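Local coordinates for twitching motility protein PilT (PDB 2EWV), which powers the retraction of type IV pili, probably as a hexameric P-loop ATPase that couples ATP hydrolysis to large domain movements and so drives twitching motility, at residues S66-K71 with V82-G87; Q74-N79 with V98-G103; A114-F119 with T152-I157; I169-P174 with D211-G216. All coordinates share one frame; numbering follows the deposited sequence.

Contact 1: S66-K71 with V82-G87; sequences SVMSEK and VDFSFG
Met68 and Val67 hang from the loop 66-71 over the strand 82-87, where they meet the strand's alternate residues Val82, Phe84 and Phe86. The Met68 side chain begins with CB standing back, 4.8 Å from Phe84 CZ. One bond on, CG comes up to that ring obliquely, 3.8 Å from Phe84 CZ. SD stays farther from the ring than CG does, and the bend at the last torsion (chi3 82°) turns CE round to meet Val82 CG2 tip to tip at 3.4 Å. Val67 works differently, through a single methyl. CG1, set anti to the backbone N (chi1 165°), sits between two phenyl rings: it touches Phe84 at the edge, near the ring plane, 3.4 Å from CE1, and lies over one face of Phe86 in a CH-pi contact whose exact closeness is doubtful in this model. The two rings are therefore used in different ways by the same methyl group. Purely apolar contacts join the two segments. Further cover comes from Ile15 of helix 15-25 on Val67, from Leu76 on Met68, and from His72, whose ring stacks on Phe84. This is a loop closing the apolar side of a two-stranded antiparallel sheet, strands 81-87 and 93-99, in the N-terminal domain of PilT, a domain usually described as PAS-like.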
# COMPACT_ATOMS: atom_id res chain seq x y z
N SER A 66 12.41 -39.56 11.09
CA SER A 66 12.92 -40.69 10.31
C SER A 66 12.22 -40.66 8.96
O SER A 66 12.05 -41.69 8.31
CB SER A 66 12.63 -42.03 11.02
OG SER A 66 11.25 -42.39 10.97
N VAL A 67 11.81 -39.46 8.57
CA VAL A 67 11.09 -39.25 7.33
C VAL A 67 11.26 -37.81 6.86
O VAL A 67 11.18 -37.52 5.67
CB VAL A 67 9.59 -39.52 7.53
CG1 VAL A 67 8.80 -38.96 6.38
CG2 VAL A 67 9.34 -41.00 7.65
N MET A 68 11.52 -36.91 7.80
CA MET A 68 11.67 -35.50 7.47
C MET A 68 13.07 -35.03 7.05
O MET A 68 14.06 -35.29 7.75
CB MET A 68 11.17 -34.66 8.65
CG MET A 68 9.70 -34.84 8.93
SD MET A 68 9.18 -33.78 10.25
CE MET A 68 8.95 -32.26 9.38
N SER A 69 13.14 -34.34 5.92
CA SER A 69 14.40 -33.82 5.42
C SER A 69 14.84 -32.64 6.28
O SER A 69 15.03 -32.79 7.48
CB SER A 69 14.26 -33.37 3.97
OG SER A 69 15.48 -32.83 3.51
N GLU A 70 15.00 -31.47 5.68
CA GLU A 70 15.41 -30.30 6.44
C GLU A 70 14.54 -29.12 6.09
O GLU A 70 14.19 -28.31 6.95
CB GLU A 70 16.87 -29.96 6.18
CG GLU A 70 17.85 -30.93 6.83
CD GLU A 70 17.58 -31.14 8.31
OE1 GLU A 70 17.28 -30.15 9.02
OE2 GLU A 70 17.69 -32.30 8.77
N LYS A 71 14.20 -29.00 4.81
CA LYS A 71 13.34 -27.93 4.36
C LYS A 71 11.95 -28.24 4.92
O LYS A 71 11.01 -27.46 4.79
CB LYS A 71 13.30 -27.92 2.84
CG LYS A 71 13.13 -29.32 2.25
CD LYS A 71 12.52 -29.27 0.87
CE LYS A 71 11.06 -28.83 0.93
NZ LYS A 71 10.86 -27.53 1.63
N VAL A 82 3.70 -29.40 8.56
CA VAL A 82 4.30 -29.63 7.24
C VAL A 82 3.46 -30.61 6.46
O VAL A 82 3.00 -31.61 7.01
CB VAL A 82 5.71 -30.25 7.29
CG1 VAL A 82 6.75 -29.16 7.31
CG2 VAL A 82 5.83 -31.18 8.49
N ASP A 83 3.27 -30.33 5.18
CA ASP A 83 2.51 -31.23 4.33
C ASP A 83 3.44 -31.72 3.21
O ASP A 83 3.78 -30.95 2.31
CB ASP A 83 1.31 -30.47 3.76
CG ASP A 83 0.18 -31.41 3.36
OD1 ASP A 83 -0.38 -32.07 4.27
OD2 ASP A 83 -0.15 -31.49 2.15
N PHE A 84 3.85 -33.00 3.26
CA PHE A 84 4.77 -33.57 2.26
C PHE A 84 4.56 -35.04 1.92
O PHE A 84 3.84 -35.75 2.61
CB PHE A 84 6.21 -33.41 2.73
CG PHE A 84 6.55 -34.23 3.95
CD1 PHE A 84 7.09 -35.51 3.83
CD2 PHE A 84 6.33 -33.71 5.23
CE1 PHE A 84 7.40 -36.26 4.97
CE2 PHE A 84 6.64 -34.46 6.37
CZ PHE A 84 7.17 -35.73 6.24
N SER A 85 5.24 -35.49 0.87
CA SER A 85 5.17 -36.87 0.41
C SER A 85 6.56 -37.49 0.39
O SER A 85 7.53 -36.84 0.03
CB SER A 85 4.58 -36.94 -1.01
OG SER A 85 3.46 -36.10 -1.15
N PHE A 86 6.64 -38.76 0.77
CA PHE A 86 7.91 -39.47 0.79
C PHE A 86 7.69 -40.90 0.32
O PHE A 86 6.58 -41.42 0.44
CB PHE A 86 8.49 -39.47 2.21
CG PHE A 86 7.65 -40.22 3.21
CD1 PHE A 86 7.75 -41.61 3.32
CD2 PHE A 86 6.74 -39.55 4.02
CE1 PHE A 86 6.95 -42.32 4.23
CE2 PHE A 86 5.94 -40.25 4.94
CZ PHE A 86 6.04 -41.63 5.04
N GLY A 87 8.73 -41.53 -0.20
CA GLY A 87 8.60 -42.90 -0.68
C GLY A 87 9.45 -43.95 0.00
O GLY A 87 10.63 -43.73 0.30

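Contact 2: Q74-N79 with V98-G103; sequences QKLEEN and VFYQRG
Leu76 of the short helix 75-78 plugs into the end of strand 93-99 and the turn after it, and this is where the packing is close. With CG anti to the backbone N (chi1 -176°), the side chain is directed toward the strand end. CD1 rests on the backbone, 3.4 Å from Val98 O, while CD2 meets Val98 CG1 at 4.1 Å, the two side chains crossing at about a right angle. Leu76 CG lies over one face of the Tyr100 ring, and CD2 approaches its CE2. Val82 also packs on Leu76, so this half is buried.

The outer half is looser. Glu77 starts away from the strand, but its chain folds back at chi2 (-45°) and brings the carboxylate to the phenol: Tyr100 OH donates to the syn lone pair of Glu77 OE1 at 2.6 Å, with Glu77 OE2 equally near the hydroxyl and carboxylate and ring planes 67° apart. Glu77 is exposed, so this bond probably lies toward solvent. Beyond it, Tyr100 O accepts a hydrogen bond from Arg189 of a neighbouring subunit, and Arg102 NH2 bonds Phe179 O there. The contact thus joins a helix to the antiparallel hairpin of the N-terminal domain, next to a subunit interface of the hexamer.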
# COMPACT_ATOMS: atom_id res chain seq x y z
N GLN A 74 12.45 -27.84 9.42
CA GLN A 74 12.52 -26.43 9.79
C GLN A 74 11.19 -25.76 9.52
O GLN A 74 10.84 -24.77 10.16
CB GLN A 74 13.60 -25.71 8.99
CG GLN A 74 13.80 -24.26 9.41
CD GLN A 74 13.83 -23.28 8.23
OE1 GLN A 74 14.12 -22.09 8.40
NE2 GLN A 74 13.52 -23.79 7.03
N LYS A 75 10.45 -26.29 8.56
CA LYS A 75 9.14 -25.75 8.21
C LYS A 75 8.14 -26.08 9.33
O LYS A 75 7.19 -25.33 9.56
CB LYS A 75 8.65 -26.35 6.89
CG LYS A 75 8.75 -25.42 5.68
CD LYS A 75 7.55 -24.47 5.58
CE LYS A 75 7.53 -23.71 4.24
NZ LYS A 75 6.30 -22.88 4.03
N LEU A 76 8.37 -27.19 10.02
CA LEU A 76 7.50 -27.59 11.11
C LEU A 76 7.72 -26.65 12.28
O LEU A 76 7.02 -26.72 13.29
CB LEU A 76 7.80 -29.02 11.57
CG LEU A 76 6.84 -29.53 12.64
CD1 LEU A 76 5.49 -29.82 12.02
CD2 LEU A 76 7.41 -30.78 13.29
N GLU A 77 8.70 -25.76 12.13
CA GLU A 77 9.03 -24.80 13.17
C GLU A 77 8.48 -23.40 12.90
O GLU A 77 8.02 -22.73 13.83
CB GLU A 77 10.55 -24.74 13.35
CG GLU A 77 11.18 -26.07 13.71
CD GLU A 77 10.41 -26.80 14.79
OE1 GLU A 77 10.20 -26.22 15.88
OE2 GLU A 77 10.02 -27.95 14.54
N GLU A 78 8.54 -22.95 11.65
CA GLU A 78 8.01 -21.63 11.32
C GLU A 78 6.53 -21.69 11.70
O GLU A 78 6.05 -20.88 12.50
CB GLU A 78 8.18 -21.32 9.83
CG GLU A 78 7.95 -19.85 9.48
CD GLU A 78 8.71 -19.41 8.25
OE1 GLU A 78 8.70 -20.16 7.24
OE2 GLU A 78 9.31 -18.31 8.28
N ASN A 79 5.82 -22.66 11.13
CA ASN A 79 4.42 -22.89 11.47
C ASN A 79 4.42 -24.32 12.02
O ASN A 79 5.22 -25.15 11.60
CB ASN A 79 3.49 -22.74 10.25
CG ASN A 79 4.20 -22.95 8.91
OD1 ASN A 79 5.24 -22.34 8.64
ND2 ASN A 79 3.62 -23.81 8.06
N VAL A 98 2.74 -33.68 9.46
CA VAL A 98 3.14 -33.59 10.85
C VAL A 98 2.78 -32.21 11.34
O VAL A 98 2.78 -31.26 10.57
CB VAL A 98 4.66 -33.80 11.00
CG1 VAL A 98 5.02 -34.05 12.46
CG2 VAL A 98 5.11 -34.98 10.12
N PHE A 99 2.45 -32.10 12.62
CA PHE A 99 2.07 -30.82 13.21
C PHE A 99 2.26 -30.82 14.70
O PHE A 99 2.22 -31.89 15.31
CB PHE A 99 0.59 -30.53 12.94
CG PHE A 99 -0.31 -31.70 13.26
CD1 PHE A 99 -0.44 -32.75 12.36
CD2 PHE A 99 -0.98 -31.78 14.47
CE1 PHE A 99 -1.21 -33.87 12.65
CE2 PHE A 99 -1.76 -32.90 14.77
CZ PHE A 99 -1.88 -33.95 13.85
N TYR A 100 2.45 -29.64 15.28
CA TYR A 100 2.57 -29.55 16.74
C TYR A 100 1.16 -29.67 17.24
O TYR A 100 0.31 -28.79 17.02
CB TYR A 100 3.19 -28.24 17.18
CG TYR A 100 4.69 -28.22 17.12
CD1 TYR A 100 5.39 -27.02 17.00
CD2 TYR A 100 5.43 -29.41 17.16
CE1 TYR A 100 6.78 -27.00 16.90
CE2 TYR A 100 6.81 -29.40 17.07
CZ TYR A 100 7.48 -28.20 16.94
OH TYR A 100 8.85 -28.21 16.81
N GLN A 101 0.90 -30.76 17.92
CA GLN A 101 -0.44 -31.03 18.35
C GLN A 101 -0.81 -30.39 19.66
O GLN A 101 -1.60 -29.42 19.68
CB GLN A 101 -0.63 -32.52 18.51
CG GLN A 101 -2.04 -32.81 18.89
CD GLN A 101 -2.23 -34.22 19.26
OE1 GLN A 101 -1.86 -35.14 18.52
NE2 GLN A 101 -2.85 -34.44 20.41
N ARG A 102 -0.34 -30.96 20.79
CA ARG A 102 -0.73 -30.34 22.05
C ARG A 102 0.56 -30.17 22.83
O ARG A 102 0.75 -30.60 23.98
CB ARG A 102 -1.72 -31.26 22.72
CG ARG A 102 -1.85 -31.23 24.21
CD ARG A 102 -3.18 -31.90 24.56
NE ARG A 102 -3.13 -33.29 25.03
CZ ARG A 102 -4.23 -33.94 25.39
NH1 ARG A 102 -5.37 -33.29 25.31
NH2 ARG A 102 -4.21 -35.19 25.87
N GLY A 103 1.46 -29.50 22.16
CA GLY A 103 2.76 -29.19 22.73
C GLY A 103 3.69 -30.31 22.47
O GLY A 103 4.62 -30.48 23.23

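Contact 3: A114-F119 with T152-I157; sequences AEIPEF and TIASMI
The helix that follows the P-loop, 149-163, is met here by the chain that runs from the N-terminal domain toward the nucleotide-binding domain, and the hydrogen bond between Ser155 and Pro117 is the polar link between them. Gly148, Lys149 and Ser150, at the start of this helix or just before it, line the ADP pocket, and the Pro117 side chain is itself about 6 Å from the ADP. Ser155 OG donates to Pro117 O at 3.0 Å. The approach is bent: the angle at the carbonyl oxygen is 134°, and the hydroxyl sits above the carbonyl plane, 40° out of it. OG stands beside its own backbone N (chi1 -73°), where Thr151 O, one turn back, is a second and weaker acceptor that would have to share or compete for the single proton.

Apolar contacts flank this bond. Ile116 lays its CG2 branch 3.7 Å from Ala154 O, while its longer branch reaches Ala154 CB with CD1 at 4.2 Å. On the far side of Pro117, Phe119 CB lies 4.2 Å from Ser155 CB, which comes to the edge of the phenyl ring, near its plane.

The Phe119 side chain also touches Val128 and Leu129 of helix 128-131. Tyr177 touches both Ile116 and Ala154. Other sides of helix 149-163 lean on the central sheet, with Ile153 and Met156 against strands 236-239 and 137-142.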
# COMPACT_ATOMS: atom_id res chain seq x y z
N ALA A 114 -0.36 -46.73 -6.11
CA ALA A 114 0.77 -47.32 -6.84
C ALA A 114 0.35 -47.72 -8.26
O ALA A 114 1.19 -47.80 -9.16
CB ALA A 114 1.30 -48.54 -6.07
N GLU A 115 -0.94 -47.96 -8.45
CA GLU A 115 -1.45 -48.37 -9.75
C GLU A 115 -2.63 -47.58 -10.29
O GLU A 115 -3.56 -47.26 -9.55
CB GLU A 115 -1.87 -49.83 -9.71
CG GLU A 115 -2.35 -50.34 -11.05
CD GLU A 115 -2.93 -51.73 -10.98
OE1 GLU A 115 -4.06 -51.88 -10.46
OE2 GLU A 115 -2.25 -52.68 -11.44
N ILE A 116 -2.61 -47.31 -11.59
CA ILE A 116 -3.69 -46.57 -12.25
C ILE A 116 -4.75 -47.50 -12.85
O ILE A 116 -4.42 -48.44 -13.57
CB ILE A 116 -3.12 -45.65 -13.35
CG1 ILE A 116 -2.35 -44.51 -12.68
CG2 ILE A 116 -4.24 -45.12 -14.22
CD1 ILE A 116 -1.53 -43.68 -13.62
N PRO A 117 -6.03 -47.25 -12.55
CA PRO A 117 -7.20 -48.02 -13.01
C PRO A 117 -7.45 -48.03 -14.52
O PRO A 117 -7.25 -47.02 -15.19
CB PRO A 117 -8.36 -47.35 -12.27
CG PRO A 117 -7.73 -46.81 -11.05
CD PRO A 117 -6.45 -46.22 -11.59
N GLU A 118 -7.89 -49.18 -15.04
CA GLU A 118 -8.20 -49.29 -16.46
C GLU A 118 -9.49 -48.50 -16.72
O GLU A 118 -10.53 -48.81 -16.14
CB GLU A 118 -8.42 -50.75 -16.87
CG GLU A 118 -7.15 -51.47 -17.36
CD GLU A 118 -7.43 -52.55 -18.42
OE1 GLU A 118 -8.29 -52.30 -19.30
OE2 GLU A 118 -6.79 -53.62 -18.38
N PHE A 119 -9.40 -47.49 -17.57
CA PHE A 119 -10.54 -46.64 -17.91
C PHE A 119 -11.89 -47.36 -17.93
O PHE A 119 -12.93 -46.78 -17.63
CB PHE A 119 -10.30 -45.96 -19.25
CG PHE A 119 -11.47 -45.18 -19.75
CD1 PHE A 119 -12.47 -45.81 -20.48
CD2 PHE A 119 -11.60 -43.83 -19.45
CE1 PHE A 119 -13.59 -45.10 -20.92
CE2 PHE A 119 -12.71 -43.11 -19.88
CZ PHE A 119 -13.71 -43.75 -20.62
N THR A 152 -10.35 -40.45 -12.84
CA THR A 152 -10.86 -40.24 -14.20
C THR A 152 -9.80 -39.58 -15.05
O THR A 152 -9.66 -39.93 -16.22
CB THR A 152 -12.11 -39.33 -14.25
OG1 THR A 152 -13.24 -40.02 -13.71
CG2 THR A 152 -12.43 -38.94 -15.69
N ILE A 153 -9.06 -38.63 -14.48
CA ILE A 153 -8.01 -37.92 -15.21
C ILE A 153 -6.79 -38.77 -15.51
O ILE A 153 -6.29 -38.76 -16.63
CB ILE A 153 -7.53 -36.68 -14.44
CG1 ILE A 153 -8.67 -35.68 -14.27
CG2 ILE A 153 -6.41 -36.00 -15.23
CD1 ILE A 153 -9.18 -35.11 -15.58
N ALA A 154 -6.30 -39.49 -14.50
CA ALA A 154 -5.12 -40.35 -14.66
C ALA A 154 -5.39 -41.50 -15.63
O ALA A 154 -4.46 -42.04 -16.23
CB ALA A 154 -4.67 -40.89 -13.31
N SER A 155 -6.66 -41.88 -15.78
CA SER A 155 -7.02 -42.95 -16.72
C SER A 155 -6.97 -42.36 -18.13
O SER A 155 -6.57 -43.04 -19.09
CB SER A 155 -8.44 -43.48 -16.44
OG SER A 155 -8.48 -44.27 -15.27
N MET A 156 -7.37 -41.10 -18.26
CA MET A 156 -7.36 -40.42 -19.55
C MET A 156 -5.96 -40.03 -19.98
O MET A 156 -5.56 -40.25 -21.11
CB MET A 156 -8.29 -39.20 -19.49
CG MET A 156 -9.77 -39.58 -19.59
SD MET A 156 -10.94 -38.23 -19.42
CE MET A 156 -10.83 -37.44 -21.03
N ILE A 157 -5.20 -39.45 -19.05
CA ILE A 157 -3.84 -39.05 -19.34
C ILE A 157 -3.00 -40.29 -19.61
O ILE A 157 -2.08 -40.23 -20.42
CB ILE A 157 -3.20 -38.25 -18.18
CG1 ILE A 157 -4.11 -37.08 -17.78
CG2 ILE A 157 -1.84 -37.72 -18.62
CD1 ILE A 157 -4.20 -35.95 -18.80

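Contact 4: I169-P174 with D211-G216; sequences ITIEDP and DVIFVG
Ile169, Thr170 and Ile171 pair with Ile213, Phe214 and Val215 as neighbouring parallel strands of the central sheet in a P-loop NTPase domain of RecA type; strand 212-215 is probably the Walker B strand. The strand axes are 6° from parallel and 4.6 Å apart. Three backbone hydrogen bonds tie them. Ile169 N donates to Val212 O at 2.9 Å, Ile171 N to Phe214 O at 2.7 Å, and Gly216 N returns the favour to Ile171 O at 3.1 Å; each is nearly straight. Ile213 CA adds a CA-H...O contact to Ile169 O at 3.3 Å.

Thr170 and Glu172 turn their backbone groups the other way, to strand 185-190 and the residue Val191 just beyond it, bonding Asn187, Arg189 and Val191. The Glu172 carboxylate is buried but provided for: OE1 takes a hydrogen bond from Glu176 N, and OE2 one from Gln188 NE2. At the other end, Asp211 OD2 accepts from His167 N and makes a salt bridge with Arg41 of a neighbouring subunit.

The isoleucine face is apolar. Ile169 CG2 packs on Ile213 CG1, Ile171 and Val215 lie side by side pointing the same way, and helix 199-205 packs on Ile169, Ile171 and Val215. On the opposite face Phe214 (chi1 171°) reaches across to strand 169-172, its ring running obliquely past Glu172 CG. Gly216 N hovers over the centre of one ring face, and Thr170 CB sits at the ring edge, near its plane, 3.5 Å from Phe214 CD2.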
# COMPACT_ATOMS: atom_id res chain seq x y z
N ILE A 169 2.82 -33.01 -19.81
CA ILE A 169 3.26 -32.26 -18.63
C ILE A 169 2.11 -32.05 -17.60
O ILE A 169 1.04 -31.53 -17.92
CB ILE A 169 3.87 -30.91 -19.10
CG1 ILE A 169 4.77 -30.31 -18.02
CG2 ILE A 169 2.77 -29.95 -19.53
CD1 ILE A 169 5.61 -29.20 -18.56
N THR A 170 2.33 -32.48 -16.36
CA THR A 170 1.30 -32.32 -15.34
C THR A 170 1.78 -31.47 -14.16
O THR A 170 2.87 -31.68 -13.64
CB THR A 170 0.82 -33.69 -14.76
OG1 THR A 170 1.88 -34.30 -14.03
CG2 THR A 170 0.39 -34.63 -15.88
N ILE A 171 0.96 -30.50 -13.76
CA ILE A 171 1.26 -29.61 -12.62
C ILE A 171 0.32 -30.03 -11.48
O ILE A 171 -0.85 -29.65 -11.46
CB ILE A 171 1.00 -28.10 -12.96
CG1 ILE A 171 1.58 -27.74 -14.33
CG2 ILE A 171 1.66 -27.22 -11.92
CD1 ILE A 171 1.04 -26.46 -14.89
N GLU A 172 0.84 -30.81 -10.53
CA GLU A 172 0.02 -31.30 -9.42
C GLU A 172 0.30 -30.78 -8.00
O GLU A 172 1.38 -30.25 -7.71
CB GLU A 172 0.10 -32.82 -9.39
CG GLU A 172 -0.47 -33.52 -10.59
CD GLU A 172 -0.47 -35.01 -10.39
OE1 GLU A 172 -1.09 -35.47 -9.41
OE2 GLU A 172 0.17 -35.72 -11.19
N ASP A 173 -0.68 -30.97 -7.11
CA ASP A 173 -0.57 -30.56 -5.71
C ASP A 173 -1.51 -31.35 -4.80
O ASP A 173 -2.65 -30.94 -4.55
CB ASP A 173 -0.87 -29.06 -5.56
CG ASP A 173 -0.97 -28.62 -4.10
OD1 ASP A 173 -0.11 -29.04 -3.29
OD2 ASP A 173 -1.88 -27.83 -3.77
N PRO A 174 -1.06 -32.51 -4.29
CA PRO A 174 0.23 -33.17 -4.48
C PRO A 174 0.14 -34.19 -5.61
O PRO A 174 -0.96 -34.59 -6.01
CB PRO A 174 0.44 -33.84 -3.15
CG PRO A 174 -0.92 -34.40 -2.90
CD PRO A 174 -1.84 -33.24 -3.26
N ASP A 211 2.90 -31.43 -25.07
CA ASP A 211 1.79 -31.73 -25.97
C ASP A 211 0.45 -31.61 -25.24
O ASP A 211 -0.55 -31.17 -25.83
CB ASP A 211 1.94 -33.16 -26.52
CG ASP A 211 2.85 -33.23 -27.74
OD1 ASP A 211 2.39 -32.93 -28.86
OD2 ASP A 211 4.03 -33.60 -27.57
N VAL A 212 0.43 -32.00 -23.96
CA VAL A 212 -0.77 -31.97 -23.12
C VAL A 212 -0.40 -31.36 -21.78
O VAL A 212 0.59 -31.77 -21.18
CB VAL A 212 -1.34 -33.41 -22.85
CG1 VAL A 212 -2.56 -33.33 -21.98
CG2 VAL A 212 -1.67 -34.12 -24.16
N ILE A 213 -1.17 -30.38 -21.30
CA ILE A 213 -0.87 -29.77 -20.00
C ILE A 213 -1.92 -30.20 -18.98
O ILE A 213 -3.05 -30.48 -19.35
CB ILE A 213 -0.90 -28.24 -20.06
CG1 ILE A 213 -0.03 -27.74 -21.20
CG2 ILE A 213 -0.39 -27.67 -18.74
CD1 ILE A 213 0.02 -26.25 -21.25
N PHE A 214 -1.56 -30.26 -17.71
CA PHE A 214 -2.54 -30.66 -16.70
C PHE A 214 -2.48 -29.89 -15.39
O PHE A 214 -1.51 -30.03 -14.65
CB PHE A 214 -2.40 -32.16 -16.40
CG PHE A 214 -3.22 -32.62 -15.22
CD1 PHE A 214 -4.59 -32.40 -15.18
CD2 PHE A 214 -2.62 -33.29 -14.16
CE1 PHE A 214 -5.35 -32.84 -14.10
CE2 PHE A 214 -3.38 -33.73 -13.07
CZ PHE A 214 -4.74 -33.51 -13.04
N VAL A 215 -3.51 -29.08 -15.10
CA VAL A 215 -3.58 -28.32 -13.84
C VAL A 215 -4.50 -29.03 -12.85
O VAL A 215 -5.71 -29.13 -13.07
CB VAL A 215 -4.13 -26.88 -14.03
CG1 VAL A 215 -2.99 -25.94 -14.39
CG2 VAL A 215 -5.20 -26.86 -15.09
N GLY A 216 -3.91 -29.52 -11.77
CA GLY A 216 -4.66 -30.25 -10.77
C GLY A 216 -5.82 -29.49 -10.19
O GLY A 216 -6.86 -30.08 -9.88

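The four contacts fall into two pairs along the chain. Contacts 1 and 2 come first, their segments alternating in sequence and sharing the two-stranded sheet of 81-87 and 93-99; their centres are 13 Å apart, and Val82 N probably hydrogen-bonds Val98 O between them, at 2.9 Å. Contacts 3 and 4, in series and 14 Å apart, lie in or at the edge of the ATPase domain, where Ile153 of the P-loop helix packs on Phe214 of the central sheet. Centres of the two pairs lie 22 to 35 Å apart. The one touch between them is slight, Ser85 OG against Pro174 CB at 4.3 Å, consistent with two domains able to move relative to each other.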